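Local coordinates for molinate hydrolase (Gulosibacter molinativorax, PDB 4UB9), which probably hydrolyses carbon-nitrogen bonds other than peptide bonds, acting as a zinc-binding amidohydrolase on the thiocarbamate molinate, at residues 208-213 with 229-234. Residues are numbered along the deposited sequence; the frame is centred on the assembly and turned at random.
Sequences FEVGMG and REYLER
Val210 and Met212 close on the ring of Tyr231 in a buried apolar contact with a Met-aromatic component, joining a type I' beta turn to helix 221-232 in the TIM-barrel-like fold of the amidohydrolase family. The turn starts on Glu209, the last residue of helix 198-209; Val210, with positive phi, is the first to leave helical geometry. A bond from Met212 N to Glu209 O (2.8 Å) closes the turn, and Tyr231 lies on helix 221-232. The tyrosine ring is approached from two directions. Val210 comes in at its edge, near the ring plane, with CG2 3.6 Å from Tyr231 CE1. Met212 approaches obliquely, its CG 3.7 Å from Tyr231 CD1. Bends at chi2 and chi3 fold the rest of the methionine chain back so that Met212 CE reaches Tyr231 CB at 3.9 Å. The sulfur takes part as well, SD lying 5.2 Å from the ring centroid and 46° off its normal. An alanine here removes CG, the sulfur and the methyl, which would probably open a gap beside CB and CD1 of Tyr231. With CG anti to the backbone N (chi1 176°), the Tyr231 ring is carried to Val210 and Met212, and its OH is hydrogen-bonded to Ala171 O and Thr173 N. Ile175 of strand 174-175 touches both Met212 and Tyr231, tying the pair to the parallel sheet, away from the zinc site. A water in the plane of the tyrosine ring, at its edge, donates a hydrogen bond to Val210 O at 3.1 Å.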
ATOM      1  N   PHE A 208     -12.709  17.314  14.152  1.00 28.69           N
ATOM      2  CA  PHE A 208     -11.494  17.431  14.974  1.00 31.03           C
ATOM      3  C   PHE A 208     -10.700  18.723  14.738  1.00 32.14           C
ATOM      4  O   PHE A 208     -10.214  19.351  15.679  1.00 36.15           O
ATOM      5  CB  PHE A 208     -10.574  16.212  14.781  1.00 29.92           C
ATOM      6  CG  PHE A 208     -11.067  14.998  15.491  1.00 30.54           C
ATOM      7  CD1 PHE A 208     -10.790  14.801  16.834  1.00 31.93           C
ATOM      8  CD2 PHE A 208     -11.874  14.090  14.840  1.00 29.82           C
ATOM      9  CE1 PHE A 208     -11.265  13.681  17.496  1.00 32.25           C
ATOM     10  CE2 PHE A 208     -12.356  12.982  15.490  1.00 30.44           C
ATOM     11  CZ  PHE A 208     -12.051  12.764  16.817  1.00 30.21           C
ATOM     12  N   GLU A 209     -10.520  19.076  13.468  1.00 33.17           N
ATOM     13  CA  GLU A 209      -9.642  20.209  13.100  1.00 34.46           C
ATOM     14  C   GLU A 209     -10.253  21.558  13.430  1.00 34.47           C
ATOM     15  O   GLU A 209      -9.561  22.481  13.851  1.00 33.17           O
ATOM     16  CB  GLU A 209      -9.316  20.181  11.623  1.00 35.10           C
ATOM     17  CG  GLU A 209      -8.391  19.050  11.184  1.00 37.54           C
ATOM     18  CD  GLU A 209      -8.159  19.047   9.679  1.00 36.78           C
ATOM     19  OE1 GLU A 209      -8.641  19.960   8.999  1.00 38.41           O
ATOM     20  OE2 GLU A 209      -7.504  18.127   9.155  1.00 39.21           O
ATOM     21  N   VAL A 210     -11.566  21.646  13.224  1.00 39.67           N
ATOM     22  CA  VAL A 210     -12.333  22.904  13.325  1.00 40.04           C
ATOM     23  C   VAL A 210     -11.555  24.086  12.759  1.00 39.46           C
ATOM     24  O   VAL A 210     -11.365  25.098  13.413  1.00 35.69           O
ATOM     25  CB  VAL A 210     -12.832  23.213  14.750  1.00 46.32           C
ATOM     26  CG1 VAL A 210     -13.895  22.204  15.131  1.00 50.52           C
ATOM     27  CG2 VAL A 210     -11.717  23.129  15.755  1.00 51.43           C
ATOM     28  N   GLY A 211     -11.145  23.938  11.504  1.00 38.89           N
ATOM     29  CA  GLY A 211     -10.444  24.994  10.780  1.00 36.54           C
ATOM     30  C   GLY A 211      -9.006  25.217  11.209  1.00 36.07           C
ATOM     31  O   GLY A 211      -8.355  26.117  10.702  1.00 35.98           O
ATOM     32  N   MET A 212      -8.508  24.437  12.151  1.00 28.55           N
ATOM     33  CA  MET A 212      -7.158  24.712  12.724  1.00 29.96           C
ATOM     34  C   MET A 212      -6.151  23.627  12.360  1.00 27.37           C
ATOM     35  O   MET A 212      -5.201  23.349  13.093  1.00 29.38           O
ATOM     36  CB  MET A 212      -7.237  24.898  14.233  1.00 31.61           C
ATOM     37  CG  MET A 212      -8.275  25.940  14.670  1.00 32.50           C
ATOM     38  SD  MET A 212      -7.984  27.610  13.994  1.00 35.95           S
ATOM     39  CE  MET A 212      -6.596  28.130  14.977  1.00 35.41           C
ATOM     40  N   GLY A 213      -6.362  23.068  11.187  1.00 25.33           N
ATOM     41  CA  GLY A 213      -5.528  22.004  10.649  1.00 26.83           C
ATOM     42  C   GLY A 213      -4.264  22.431   9.902  1.00 27.34           C
ATOM     43  O   GLY A 213      -3.751  23.536  10.114  1.00 26.95           O
ATOM     44  N   ARG A 229      -7.421  33.584  17.317  1.00 38.66           N
ATOM     45  CA  ARG A 229      -8.229  34.340  18.251  1.00 37.57           C
ATOM     46  C   ARG A 229      -9.667  33.863  18.296  1.00 35.94           C
ATOM     47  O   ARG A 229     -10.245  33.660  19.355  1.00 43.08           O
ATOM     48  CB  ARG A 229      -8.219  35.812  17.909  1.00 39.68           C
ATOM     49  CG  ARG A 229      -8.998  36.590  18.932  1.00 41.93           C
ATOM     50  CD  ARG A 229      -8.588  38.040  18.853  1.00 45.76           C
ATOM     51  NE  ARG A 229      -9.204  38.798  19.918  1.00 49.30           N
ATOM     52  CZ  ARG A 229      -9.062  40.105  20.091  1.00 55.63           C
ATOM     53  NH1 ARG A 229      -8.291  40.822  19.273  1.00 57.40           N
ATOM     54  NH2 ARG A 229      -9.688  40.698  21.107  1.00 50.85           N
ATOM     55  N   GLU A 230     -10.238  33.689  17.132  1.00 33.29           N
ATOM     56  CA  GLU A 230     -11.600  33.180  17.025  1.00 38.07           C
ATOM     57  C   GLU A 230     -11.770  31.775  17.652  1.00 36.22           C
ATOM     58  O   GLU A 230     -12.782  31.481  18.324  1.00 40.33           O
ATOM     59  CB  GLU A 230     -11.990  33.155  15.548  1.00 37.50           C
ATOM     60  CG  GLU A 230     -13.222  32.323  15.224  1.00 41.84           C
ATOM     61  CD  GLU A 230     -13.489  32.212  13.726  1.00 46.02           C
ATOM     62  OE1 GLU A 230     -12.550  31.980  12.911  1.00 46.96           O
ATOM     63  OE2 GLU A 230     -14.671  32.353  13.356  1.00 51.46           O
ATOM     64  N   TYR A 231     -10.779  30.926  17.383  1.00 31.86           N
ATOM     65  CA  TYR A 231     -10.754  29.580  17.942  1.00 32.02           C
ATOM     66  C   TYR A 231     -10.805  29.647  19.465  1.00 33.22           C
ATOM     67  O   TYR A 231     -11.636  29.039  20.081  1.00 34.84           O
ATOM     68  CB  TYR A 231      -9.502  28.816  17.501  1.00 31.76           C
ATOM     69  CG  TYR A 231      -9.430  27.465  18.165  1.00 34.87           C
ATOM     70  CD1 TYR A 231     -10.249  26.409  17.731  1.00 36.39           C
ATOM     71  CD2 TYR A 231      -8.612  27.250  19.263  1.00 33.92           C
ATOM     72  CE1 TYR A 231     -10.192  25.184  18.340  1.00 40.62           C
ATOM     73  CE2 TYR A 231      -8.542  26.024  19.882  1.00 34.11           C
ATOM     74  CZ  TYR A 231      -9.346  25.001  19.431  1.00 41.10           C
ATOM     75  OH  TYR A 231      -9.318  23.764  20.039  1.00 43.11           O
ATOM     76  N   LEU A 232      -9.929  30.458  20.045  1.00 35.30           N
ATOM     77  CA  LEU A 232      -9.865  30.611  21.478  1.00 35.87           C
ATOM     78  C   LEU A 232     -11.187  31.128  22.032  1.00 41.70           C
ATOM     79  O   LEU A 232     -11.591  30.754  23.118  1.00 43.73           O
ATOM     80  CB  LEU A 232      -8.709  31.517  21.895  1.00 34.51           C
ATOM     81  CG  LEU A 232      -7.334  30.908  21.593  1.00 34.68           C
ATOM     82  CD1 LEU A 232      -6.233  31.934  21.744  1.00 35.97           C
ATOM     83  CD2 LEU A 232      -7.021  29.732  22.494  1.00 37.96           C
ATOM     84  N   GLU A 233     -11.854  31.995  21.292  1.00 40.94           N
ATOM     85  CA  GLU A 233     -13.148  32.524  21.723  1.00 43.41           C
ATOM     86  C   GLU A 233     -14.265  31.504  21.659  1.00 46.78           C
ATOM     87  O   GLU A 233     -15.357  31.771  22.116  1.00 43.53           O
ATOM     88  CB  GLU A 233     -13.514  33.768  20.944  1.00 47.93           C
ATOM     89  CG  GLU A 233     -12.890  34.981  21.631  1.00 53.26           C
ATOM     90  CD  GLU A 233     -12.672  36.162  20.709  1.00 56.45           C
ATOM     91  OE1 GLU A 233     -13.328  36.220  19.637  1.00 58.80           O
ATOM     92  OE2 GLU A 233     -11.859  37.045  21.072  1.00 56.05           O
ATOM     93  N   ARG A 234     -14.004  30.311  21.141  1.00 42.89           N
ATOM     94  CA  ARG A 234     -15.029  29.262  21.173  1.00 45.01           C
ATOM     95  C   ARG A 234     -15.204  28.605  22.524  1.00 45.42           C
ATOM     96  O   ARG A 234     -16.181  27.923  22.745  1.00 55.49           O
ATOM     97  CB  ARG A 234     -14.742  28.139  20.194  1.00 47.20           C
ATOM     98  CG  ARG A 234     -14.887  28.544  18.763  1.00 47.00           C
ATOM     99  CD  ARG A 234     -14.099  27.568  17.910  1.00 55.01           C
ATOM    100  NE  ARG A 234     -14.290  27.842  16.507  1.00 59.15           N
ATOM    101  CZ  ARG A 234     -15.344  27.420  15.823  1.00 62.77           C
ATOM    102  NH1 ARG A 234     -15.464  27.754  14.553  1.00 63.57           N
ATOM    103  NH2 ARG A 234     -16.271  26.665  16.409  1.00 62.79           N
TER
HETATM  104  O   HOH W   1     -12.241  27.654  15.006  1.00 30.00           O